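Local coordinates for protein-glutamate methylesterase/protein-glutamine glutaminase (Thermotoga maritima, PDB 3SFT) that probably removes methyl groups from methylglutamate residues of chemoreceptors and deamidates specific receptor glutamines during chemotaxis, here through its C-terminal catalytic domain, at residues P19-M24 with L180-I185; G93-F98 with E121-K126; K141-V146 with E173-Y178. All coordinates share one frame; numbering follows the deposited sequence.

Contact 1: P19-M24 with L180-I185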
loop_
_atom_site.group_PDB
_atom_site.type_symbol
_atom_site.label_atom_id
_atom_site.label_comp_id
_atom_site.label_asym_id
_atom_site.label_seq_id
_atom_site.Cartn_x
_atom_site.Cartn_y
_atom_site.Cartn_z
ATOM N N PRO A 19 1.241 6.131 -10.106
ATOM C CA PRO A 19 -0.025 6.845 -10.317
ATOM C C PRO A 19 -0.868 6.292 -11.471
ATOM O O PRO A 19 -2.092 6.221 -11.368
ATOM C CB PRO A 19 0.442 8.271 -10.582
ATOM C CG PRO A 19 1.636 8.381 -9.671
ATOM C CD PRO A 19 2.354 7.084 -9.935
ATOM N N ARG A 20 -0.210 5.900 -12.560
ATOM C CA ARG A 20 -0.901 5.347 -13.717
ATOM C C ARG A 20 -1.620 4.033 -13.365
ATOM O O ARG A 20 -2.748 3.802 -13.801
ATOM C CB ARG A 20 0.084 5.115 -14.871
ATOM C CG ARG A 20 -0.599 4.800 -16.196
ATOM C CD ARG A 20 0.389 4.487 -17.311
ATOM N NE ARG A 20 0.981 3.163 -17.153
ATOM C CZ ARG A 20 1.040 2.237 -18.107
ATOM N NH1 ARG A 20 0.541 2.469 -19.313
ATOM N NH2 ARG A 20 1.612 1.070 -17.852
ATOM N N SER A 21 -0.968 3.169 -12.591
ATOM C CA SER A 21 -1.588 1.900 -12.209
ATOM C C SER A 21 -2.644 2.085 -11.129
ATOM O O SER A 21 -3.662 1.391 -11.127
ATOM C CB SER A 21 -0.542 0.889 -11.764
ATOM O OG SER A 21 0.195 0.447 -12.885
ATOM N N LEU A 22 -2.410 3.038 -10.234
ATOM C CA LEU A 22 -3.359 3.337 -9.165
ATOM C C LEU A 22 -4.671 3.865 -9.752
ATOM O O LEU A 22 -5.738 3.654 -9.177
ATOM C CB LEU A 22 -2.760 4.344 -8.181
ATOM C CG LEU A 22 -1.696 3.779 -7.233
ATOM C CD1 LEU A 22 -0.904 4.905 -6.588
ATOM C CD2 LEU A 22 -2.363 2.919 -6.177
ATOM N N ASP A 23 -4.582 4.515 -10.914
ATOM C CA ASP A 23 -5.758 5.048 -11.607
ATOM C C ASP A 23 -6.680 3.923 -12.046
ATOM O O ASP A 23 -7.872 4.141 -12.240
ATOM C CB ASP A 23 -5.358 5.845 -12.855
ATOM C CG ASP A 23 -4.803 7.216 -12.534
ATOM O OD1 ASP A 23 -4.964 7.696 -11.391
ATOM O OD2 ASP A 23 -4.202 7.819 -13.446
ATOM N N MET A 24 -6.107 2.740 -12.264
ATOM C CA MET A 24 -6.870 1.564 -12.676
ATOM C C MET A 24 -7.381 0.786 -11.462
ATOM O O MET A 24 -8.175 -0.144 -11.606
ATOM C CB MET A 24 -5.995 0.624 -13.513
ATOM C CG MET A 24 -5.485 1.182 -14.828
ATOM S SD MET A 24 -4.563 -0.078 -15.779
ATOM C CE MET A 24 -2.900 0.578 -15.678
ATOM N N LEU A 180 -1.448 -10.028 -10.968
ATOM C CA LEU A 180 -2.549 -9.483 -11.756
ATOM C C LEU A 180 -2.309 -8.122 -12.381
ATOM O O LEU A 180 -1.640 -7.269 -11.801
ATOM C CB LEU A 180 -3.785 -9.354 -10.858
ATOM C CG LEU A 180 -4.322 -10.579 -10.115
ATOM C CD1 LEU A 180 -5.187 -10.117 -8.962
ATOM C CD2 LEU A 180 -5.110 -11.468 -11.060
ATOM N N PRO A 181 -2.845 -7.905 -13.594
ATOM C CA PRO A 181 -2.659 -6.596 -14.224
ATOM C C PRO A 181 -3.454 -5.633 -13.339
ATOM O O PRO A 181 -4.414 -6.043 -12.687
ATOM C CB PRO A 181 -3.281 -6.791 -15.607
ATOM C CG PRO A 181 -4.288 -7.880 -15.399
ATOM C CD PRO A 181 -3.546 -8.833 -14.496
ATOM N N ALA A 182 -3.021 -4.381 -13.269
ATOM C CA ALA A 182 -3.662 -3.384 -12.412
ATOM C C ALA A 182 -5.186 -3.364 -12.415
ATOM O O ALA A 182 -5.802 -3.316 -11.350
ATOM C CB ALA A 182 -3.116 -1.996 -12.719
ATOM N N TYR A 183 -5.790 -3.422 -13.599
ATOM C CA TYR A 183 -7.248 -3.394 -13.722
ATOM C C TYR A 183 -7.993 -4.571 -13.079
ATOM O O TYR A 183 -9.182 -4.456 -12.768
ATOM C CB TYR A 183 -7.672 -3.210 -15.189
ATOM C CG TYR A 183 -7.129 -4.244 -16.160
ATOM C CD1 TYR A 183 -7.786 -5.463 -16.354
ATOM C CD2 TYR A 183 -5.971 -3.996 -16.896
ATOM C CE1 TYR A 183 -7.304 -6.407 -17.257
ATOM C CE2 TYR A 183 -5.480 -4.931 -17.799
ATOM C CZ TYR A 183 -6.153 -6.135 -17.973
ATOM O OH TYR A 183 -5.675 -7.068 -18.863
ATOM N N LYS A 184 -7.317 -5.705 -12.895
ATOM C CA LYS A 184 -7.957 -6.858 -12.259
ATOM C C LYS A 184 -7.749 -6.875 -10.744
ATOM O O LYS A 184 -8.365 -7.670 -10.035
ATOM C CB LYS A 184 -7.467 -8.175 -12.867
ATOM C CG LYS A 184 -8.191 -8.572 -14.151
ATOM C CD LYS A 184 -7.783 -9.964 -14.608
ATOM C CE LYS A 184 -8.562 -10.414 -15.843
ATOM N NZ LYS A 184 -10.019 -10.594 -15.567
ATOM N N ILE A 185 -6.870 -6.002 -10.261
ATOM C CA ILE A 185 -6.571 -5.906 -8.835
ATOM C C ILE A 185 -7.769 -5.456 -7.981
ATOM O O ILE A 185 -8.022 -6.040 -6.933
ATOM C CB ILE A 185 -5.314 -5.017 -8.582
ATOM C CG1 ILE A 185 -4.081 -5.686 -9.205
ATOM C CG2 ILE A 185 -5.097 -4.782 -7.086
ATOM C CD1 ILE A 185 -2.751 -5.029 -8.845
#
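Ala-182 pushes its methyl group into a hollow formed by Ser-21 and Met-24, and this apolar meeting is the heart of the contact. CB of Ala-182 lies 3.8 Å from the carbonyl O of Ser-21 and 4.0 Å from CB of Ser-21, while SD of Met-24 comes alongside, 3.9 Å from CB of Ala-182. A methyl group suits the spot because the backbones are close, with the CA atoms of Ser-21 and Ala-182 only 5.7 Å apart. The methionine chain bends at its last torsion (chi3 -111°), which brings its CE to 3.9 Å from CB of Ala-182 as well. A looser sulfur-to-ring approach adds to this: SD of Met-24 sits at the edge of the Tyr-183 ring, 4.3 Å from CD2 of Tyr-183.

The polar groups bond outside the pair. The hydroxyl of Ser-21 pairs with Glu-156, that of Tyr-183 with Glu-159, and the backbone N of Ala-182 with OG1 of Thr-160. Segment 19-24, which follows predicted active-site Ser-15, thus meets the turn after strand 178-180 mainly by van der Waals contact, while the polar groups of both segments turn to Glu-156 at the end of strand 152-156 and to Glu-159 and Thr-160 just beyond it.

Contact 2: G93-F98 with E121-K126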
loop_
_atom_site.group_PDB
_atom_site.type_symbol
_atom_site.label_atom_id
_atom_site.label_comp_id
_atom_site.label_asym_id
_atom_site.label_seq_id
_atom_site.Cartn_x
_atom_site.Cartn_y
_atom_site.Cartn_z
ATOM N N GLY A 93 -7.680 -1.229 20.877
ATOM C CA GLY A 93 -8.533 -1.773 19.830
ATOM C C GLY A 93 -8.651 -0.968 18.542
ATOM O O GLY A 93 -9.417 -1.337 17.654
ATOM N N LYS A 94 -7.919 0.139 18.441
ATOM C CA LYS A 94 -7.949 0.974 17.240
ATOM C C LYS A 94 -6.544 1.072 16.655
ATOM O O LYS A 94 -5.559 0.768 17.334
ATOM C CB LYS A 94 -8.449 2.383 17.571
ATOM C CG LYS A 94 -9.885 2.467 18.047
ATOM C CD LYS A 94 -10.163 3.850 18.606
ATOM C CE LYS A 94 -11.548 3.948 19.222
ATOM N NZ LYS A 94 -12.612 3.947 18.190
ATOM N N VAL A 95 -6.451 1.511 15.402
ATOM C CA VAL A 95 -5.159 1.652 14.736
ATOM C C VAL A 95 -4.906 3.101 14.326
ATOM O O VAL A 95 -5.782 3.765 13.769
ATOM C CB VAL A 95 -5.046 0.721 13.507
ATOM C CG1 VAL A 95 -3.676 0.878 12.850
ATOM C CG2 VAL A 95 -5.244 -0.728 13.939
ATOM N N PHE A 96 -3.699 3.580 14.618
ATOM C CA PHE A 96 -3.313 4.954 14.319
ATOM C C PHE A 96 -1.996 5.032 13.554
ATOM O O PHE A 96 -1.136 4.160 13.685
ATOM C CB PHE A 96 -3.169 5.753 15.628
ATOM C CG PHE A 96 -4.427 5.805 16.453
ATOM C CD1 PHE A 96 -5.338 6.846 16.294
ATOM C CD2 PHE A 96 -4.709 4.808 17.382
ATOM C CE1 PHE A 96 -6.517 6.894 17.047
ATOM C CE2 PHE A 96 -5.887 4.847 18.141
ATOM C CZ PHE A 96 -6.793 5.896 17.968
ATOM N N PHE A 97 -1.842 6.090 12.763
ATOM C CA PHE A 97 -0.619 6.315 12.001
ATOM C C PHE A 97 0.389 7.059 12.866
ATOM O O PHE A 97 0.026 7.739 13.824
ATOM C CB PHE A 97 -0.883 7.225 10.793
ATOM C CG PHE A 97 -1.675 6.590 9.694
ATOM C CD1 PHE A 97 -1.183 5.481 9.013
ATOM C CD2 PHE A 97 -2.894 7.130 9.304
ATOM C CE1 PHE A 97 -1.893 4.920 7.957
ATOM C CE2 PHE A 97 -3.611 6.579 8.250
ATOM C CZ PHE A 97 -3.105 5.467 7.573
ATOM N N PHE A 98 1.658 6.929 12.515
ATOM C CA PHE A 98 2.709 7.670 13.190
ATOM C C PHE A 98 3.820 7.906 12.184
ATOM O O PHE A 98 4.084 7.059 11.327
ATOM C CB PHE A 98 3.201 7.013 14.495
ATOM C CG PHE A 98 4.010 5.756 14.311
ATOM C CD1 PHE A 98 5.368 5.821 14.022
ATOM C CD2 PHE A 98 3.430 4.508 14.520
ATOM C CE1 PHE A 98 6.141 4.661 13.948
ATOM C CE2 PHE A 98 4.192 3.343 14.451
ATOM C CZ PHE A 98 5.551 3.422 14.166
ATOM N N GLU A 121 2.348 -6.964 11.531
ATOM C CA GLU A 121 2.432 -7.298 12.945
ATOM C C GLU A 121 1.100 -7.062 13.667
ATOM O O GLU A 121 0.759 -7.786 14.605
ATOM C CB GLU A 121 3.545 -6.479 13.590
ATOM C CG GLU A 121 4.230 -7.160 14.759
ATOM C CD GLU A 121 5.564 -6.507 15.116
ATOM O OE1 GLU A 121 6.294 -6.081 14.190
ATOM O OE2 GLU A 121 5.884 -6.425 16.323
ATOM N N ILE A 122 0.346 -6.065 13.208
ATOM C CA ILE A 122 -0.944 -5.723 13.801
ATOM C C ILE A 122 -2.095 -6.551 13.239
ATOM O O ILE A 122 -2.850 -7.165 13.992
ATOM C CB ILE A 122 -1.289 -4.228 13.587
ATOM C CG1 ILE A 122 -0.262 -3.334 14.286
ATOM C CG2 ILE A 122 -2.689 -3.926 14.103
ATOM C CD1 ILE A 122 -0.491 -1.854 14.051
ATOM N N TYR A 123 -2.238 -6.539 11.916
ATOM C CA TYR A 123 -3.315 -7.259 11.248
ATOM C C TYR A 123 -3.054 -8.741 10.971
ATOM O O TYR A 123 -3.990 -9.500 10.722
ATOM C CB TYR A 123 -3.700 -6.536 9.957
ATOM C CG TYR A 123 -4.337 -5.180 10.186
ATOM C CD1 TYR A 123 -5.724 -5.029 10.177
ATOM C CD2 TYR A 123 -3.554 -4.049 10.408
ATOM C CE1 TYR A 123 -6.316 -3.779 10.385
ATOM C CE2 TYR A 123 -4.133 -2.800 10.615
ATOM C CZ TYR A 123 -5.510 -2.673 10.603
ATOM O OH TYR A 123 -6.077 -1.438 10.808
ATOM N N LYS A 124 -1.790 -9.143 11.001
ATOM C CA LYS A 124 -1.401 -10.533 10.756
ATOM C C LYS A 124 -2.040 -11.176 9.516
ATOM O O LYS A 124 -1.909 -10.645 8.415
ATOM C CB LYS A 124 -1.627 -11.381 12.014
ATOM C CG LYS A 124 -0.723 -10.977 13.174
ATOM C CD LYS A 124 -0.851 -11.935 14.348
ATOM C CE LYS A 124 0.118 -11.575 15.472
ATOM N NZ LYS A 124 -0.234 -10.277 16.112
ATOM N N SER A 125 -2.755 -12.288 9.692
ATOM C CA SER A 125 -3.380 -12.975 8.557
ATOM C C SER A 125 -4.397 -12.124 7.794
ATOM O O SER A 125 -4.751 -12.447 6.662
ATOM C CB SER A 125 -4.019 -14.301 8.992
ATOM O OG SER A 125 -5.217 -14.095 9.722
ATOM N N LYS A 126 -4.849 -11.031 8.404
ATOM C CA LYS A 126 -5.815 -10.141 7.764
ATOM C C LYS A 126 -5.137 -9.020 6.959
ATOM O O LYS A 126 -5.793 -8.072 6.518
ATOM C CB LYS A 126 -6.768 -9.546 8.814
ATOM C CG LYS A 126 -7.597 -10.582 9.574
ATOM C CD LYS A 126 -8.337 -11.516 8.618
ATOM C CE LYS A 126 -9.123 -12.584 9.371
ATOM N NZ LYS A 126 -10.252 -12.005 10.165
#
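Strand 94-100 and the last turn of helix 112-123 stand well apart, their nearest CA atoms, those of Val-95 and Ile-122, being 8.5 Å from each other, and side chains span the gap. Val-95 points at the helix and supplies the strand's whole share of the contact. Its CG1 is anti to the backbone N (chi1 -179°), a setting that places CG2 beside that nitrogen and close to both helix residues. Beta-branching puts a methyl, CG2, next to the backbone on both Val-95 and Ile-122, and these two meet, CG2 of Val-95 lying 4.1 Å from CG2 of Ile-122.

Tyr-123 arrives from the opposite direction to Val-95, and its long ring covers the distance. The hydroxyl end does most of the touching: OH of Tyr-123 is 3.3 Å from CG2 and 3.6 Å from CB of Val-95, and CZ of Tyr-123 is 3.9 Å from CG2 of Val-95. Without the ring of Tyr-123, an alanine here would probably open a gap beneath Val-95, leaving CG2 of Val-95 with Ile-122 as its partner on the helix.

Behind the ring the helix ends. Lys-124 turns to positive phi and donates a hydrogen bond to the carbonyl O of Glu-121 (NZ to O 3.1 Å).

In the surrounding fold, Val-5 of the N-terminal segment touches both Val-95 and Tyr-123, and Leu-88 of strand 85-91 packs on Val-95. The contact thus joins the hairpin of strands 85-91 and 94-100 to the end of helix 112-123, just before the chain enters strand 127-131 of the parallel sheet.

Contact 3: K141-V146 with E173-Y178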
loop_
_atom_site.group_PDB
_atom_site.type_symbol
_atom_site.label_atom_id
_atom_site.label_comp_id
_atom_site.label_asym_id
_atom_site.label_seq_id
_atom_site.Cartn_x
_atom_site.Cartn_y
_atom_site.Cartn_z
ATOM N N LYS A 141 10.818 -7.333 1.214
ATOM C CA LYS A 141 10.964 -7.699 2.619
ATOM C C LYS A 141 9.621 -7.528 3.321
ATOM O O LYS A 141 9.255 -8.334 4.176
ATOM C CB LYS A 141 12.057 -6.867 3.297
ATOM C CG LYS A 141 13.444 -7.143 2.723
ATOM C CD LYS A 141 14.525 -6.275 3.360
ATOM C CE LYS A 141 14.765 -6.646 4.818
ATOM N NZ LYS A 141 15.878 -5.851 5.414
ATOM N N GLY A 142 8.871 -6.502 2.926
ATOM C CA GLY A 142 7.560 -6.281 3.506
ATOM C C GLY A 142 6.628 -7.438 3.158
ATOM O O GLY A 142 5.806 -7.844 3.978
ATOM N N ALA A 143 6.771 -7.984 1.949
ATOM C CA ALA A 143 5.941 -9.104 1.510
ATOM C C ALA A 143 6.303 -10.337 2.331
ATOM O O ALA A 143 5.442 -11.156 2.657
ATOM C CB ALA A 143 6.134 -9.371 0.019
ATOM N N PHE A 144 7.583 -10.452 2.674
ATOM C CA PHE A 144 8.064 -11.559 3.493
ATOM C C PHE A 144 7.318 -11.550 4.828
ATOM O O PHE A 144 6.779 -12.574 5.255
ATOM C CB PHE A 144 9.574 -11.431 3.736
ATOM C CG PHE A 144 10.046 -12.160 4.963
ATOM C CD1 PHE A 144 10.092 -13.549 4.991
ATOM C CD2 PHE A 144 10.374 -11.458 6.118
ATOM C CE1 PHE A 144 10.453 -14.229 6.154
ATOM C CE2 PHE A 144 10.737 -12.131 7.287
ATOM C CZ PHE A 144 10.772 -13.519 7.303
ATOM N N LYS A 145 7.293 -10.388 5.477
ATOM C CA LYS A 145 6.612 -10.228 6.761
ATOM C C LYS A 145 5.130 -10.580 6.672
ATOM O O LYS A 145 4.600 -11.279 7.532
ATOM C CB LYS A 145 6.770 -8.795 7.285
ATOM C CG LYS A 145 7.843 -8.627 8.365
ATOM C CD LYS A 145 9.266 -8.688 7.804
ATOM C CE LYS A 145 9.611 -7.475 6.941
ATOM N NZ LYS A 145 9.989 -6.254 7.719
ATOM N N VAL A 146 4.475 -10.094 5.618
ATOM C CA VAL A 146 3.060 -10.352 5.393
ATOM C C VAL A 146 2.809 -11.850 5.321
ATOM O O VAL A 146 1.919 -12.364 5.999
ATOM C CB VAL A 146 2.553 -9.655 4.101
ATOM C CG1 VAL A 146 1.132 -10.104 3.766
ATOM C CG2 VAL A 146 2.579 -8.142 4.283
ATOM N N GLU A 173 10.808 -14.244 -5.108
ATOM C CA GLU A 173 11.022 -14.810 -3.782
ATOM C C GLU A 173 9.937 -15.834 -3.470
ATOM O O GLU A 173 10.046 -16.595 -2.507
ATOM C CB GLU A 173 11.008 -13.721 -2.709
ATOM C CG GLU A 173 12.183 -12.768 -2.753
ATOM C CD GLU A 173 13.523 -13.475 -2.676
ATOM O OE1 GLU A 173 13.730 -14.284 -1.744
ATOM O OE2 GLU A 173 14.371 -13.217 -3.552
ATOM N N GLY A 174 8.891 -15.843 -4.295
ATOM C CA GLY A 174 7.781 -16.757 -4.110
ATOM C C GLY A 174 6.738 -16.209 -3.146
ATOM O O GLY A 174 5.893 -16.959 -2.656
ATOM N N TYR A 175 6.763 -14.895 -2.917
ATOM C CA TYR A 175 5.826 -14.256 -1.990
ATOM C C TYR A 175 4.477 -13.852 -2.570
ATOM O O TYR A 175 3.562 -13.507 -1.817
ATOM C CB TYR A 175 6.465 -13.030 -1.333
ATOM C CG TYR A 175 7.699 -13.328 -0.512
ATOM C CD1 TYR A 175 7.839 -14.545 0.165
ATOM C CD2 TYR A 175 8.728 -12.395 -0.410
ATOM C CE1 TYR A 175 8.973 -14.822 0.919
ATOM C CE2 TYR A 175 9.867 -12.662 0.341
ATOM C CZ TYR A 175 9.982 -13.878 1.002
ATOM O OH TYR A 175 11.099 -14.137 1.754
ATOM N N ALA A 176 4.347 -13.889 -3.894
ATOM C CA ALA A 176 3.095 -13.497 -4.531
ATOM C C ALA A 176 2.045 -14.604 -4.589
ATOM O O ALA A 176 2.313 -15.706 -5.056
ATOM C CB ALA A 176 3.361 -12.947 -5.938
ATOM N N ASP A 177 0.855 -14.307 -4.081
ATOM C CA ASP A 177 -0.249 -15.259 -4.117
ATOM C C ASP A 177 -1.006 -15.025 -5.419
ATOM O O ASP A 177 -1.625 -15.936 -5.955
ATOM C CB ASP A 177 -1.196 -15.058 -2.929
ATOM C CG ASP A 177 -0.529 -15.335 -1.600
ATOM O OD1 ASP A 177 -0.055 -16.469 -1.392
ATOM O OD2 ASP A 177 -0.477 -14.414 -0.764
ATOM N N TYR A 178 -0.943 -13.789 -5.911
ATOM C CA TYR A 178 -1.601 -13.393 -7.151
ATOM C C TYR A 178 -0.709 -12.449 -7.954
ATOM O O TYR A 178 -0.007 -11.605 -7.392
ATOM C CB TYR A 178 -2.922 -12.666 -6.860
ATOM C CG TYR A 178 -3.913 -13.459 -6.047
ATOM C CD1 TYR A 178 -4.728 -14.422 -6.646
ATOM C CD2 TYR A 178 -4.031 -13.258 -4.673
ATOM C CE1 TYR A 178 -5.637 -15.166 -5.894
ATOM C CE2 TYR A 178 -4.933 -13.996 -3.913
ATOM C CZ TYR A 178 -5.730 -14.947 -4.528
ATOM O OH TYR A 178 -6.607 -15.688 -3.769
#
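Tyr-175 lays its ring across the backbone of helix 140-148 at Ala-143 and Phe-144. Its CG is anti to the carbonyl carbon (chi1 -61°), and the ring is turned so that one face looks onto the helix. CA of Phe-144 stands over that face, 3.9 Å from the ring centroid and 16° off the ring normal, a CH-pi contact displaced toward the rim. The opposite face is covered by CB of Glu-173, so the tyrosine is held between the helix and its own preceding chain. Alongside, CB of Ala-143 touches CB of Tyr-175 at 3.9 Å. A residue as small as alanine suits this position, since it lets the base of the tyrosine approach the helix closely.

Gly-174 directs the chain into this arrangement. It ends helix 166-172 in a Schellman motif, with positive phi and backbone angles at which a CB would collide with the preceding carbonyl O. The loop then runs on to strand 178-180, an edge strand of the parallel sheet of this doubly wound alpha/beta domain, so the tyrosine joins two successive connections of the fold.

Phe-144 takes a different course. With CG anti to the backbone N (chi1 157°), its ring leads outward instead of stacking on the tyrosine, and the two side chains cross at a slant. CB of Phe-144 still packs at 3.6 Å from CE2 of Tyr-175, and CD1 of Phe-144 meets the phenol OH of Tyr-175 at 3.4 Å. The edge of the phenylalanine ring receives the carbonyl O of Lys-141 in its plane, one helical turn back. Beyond the tyrosine, the carboxylate of Asp-177 forms a salt bridge with Lys-147 and accepts a hydrogen bond from the backbone N of Val-153.

In the fold
The three contacts lie around a single alpha/beta domain. Contact 1 joins residues near the two ends of the chain, and contacts 2 and 3 are nested in the loop it closes, contact 2 being complete before contact 3 begins. Contacts 1 and 2 are on opposite sides of the chain's centre, their centres 25 Å apart; contact 3 is 19 Å from contact 1 and 18 Å from contact 2, again between centres. Contact 3 leads into strand 178-180 and contact 1 leaves it, so the two flank this outermost strand of the parallel sheet. Their side chains come within about 10 Å of those of predicted active-site Asp-138 and Ser-15, respectively; contact 2 lies away from these sites.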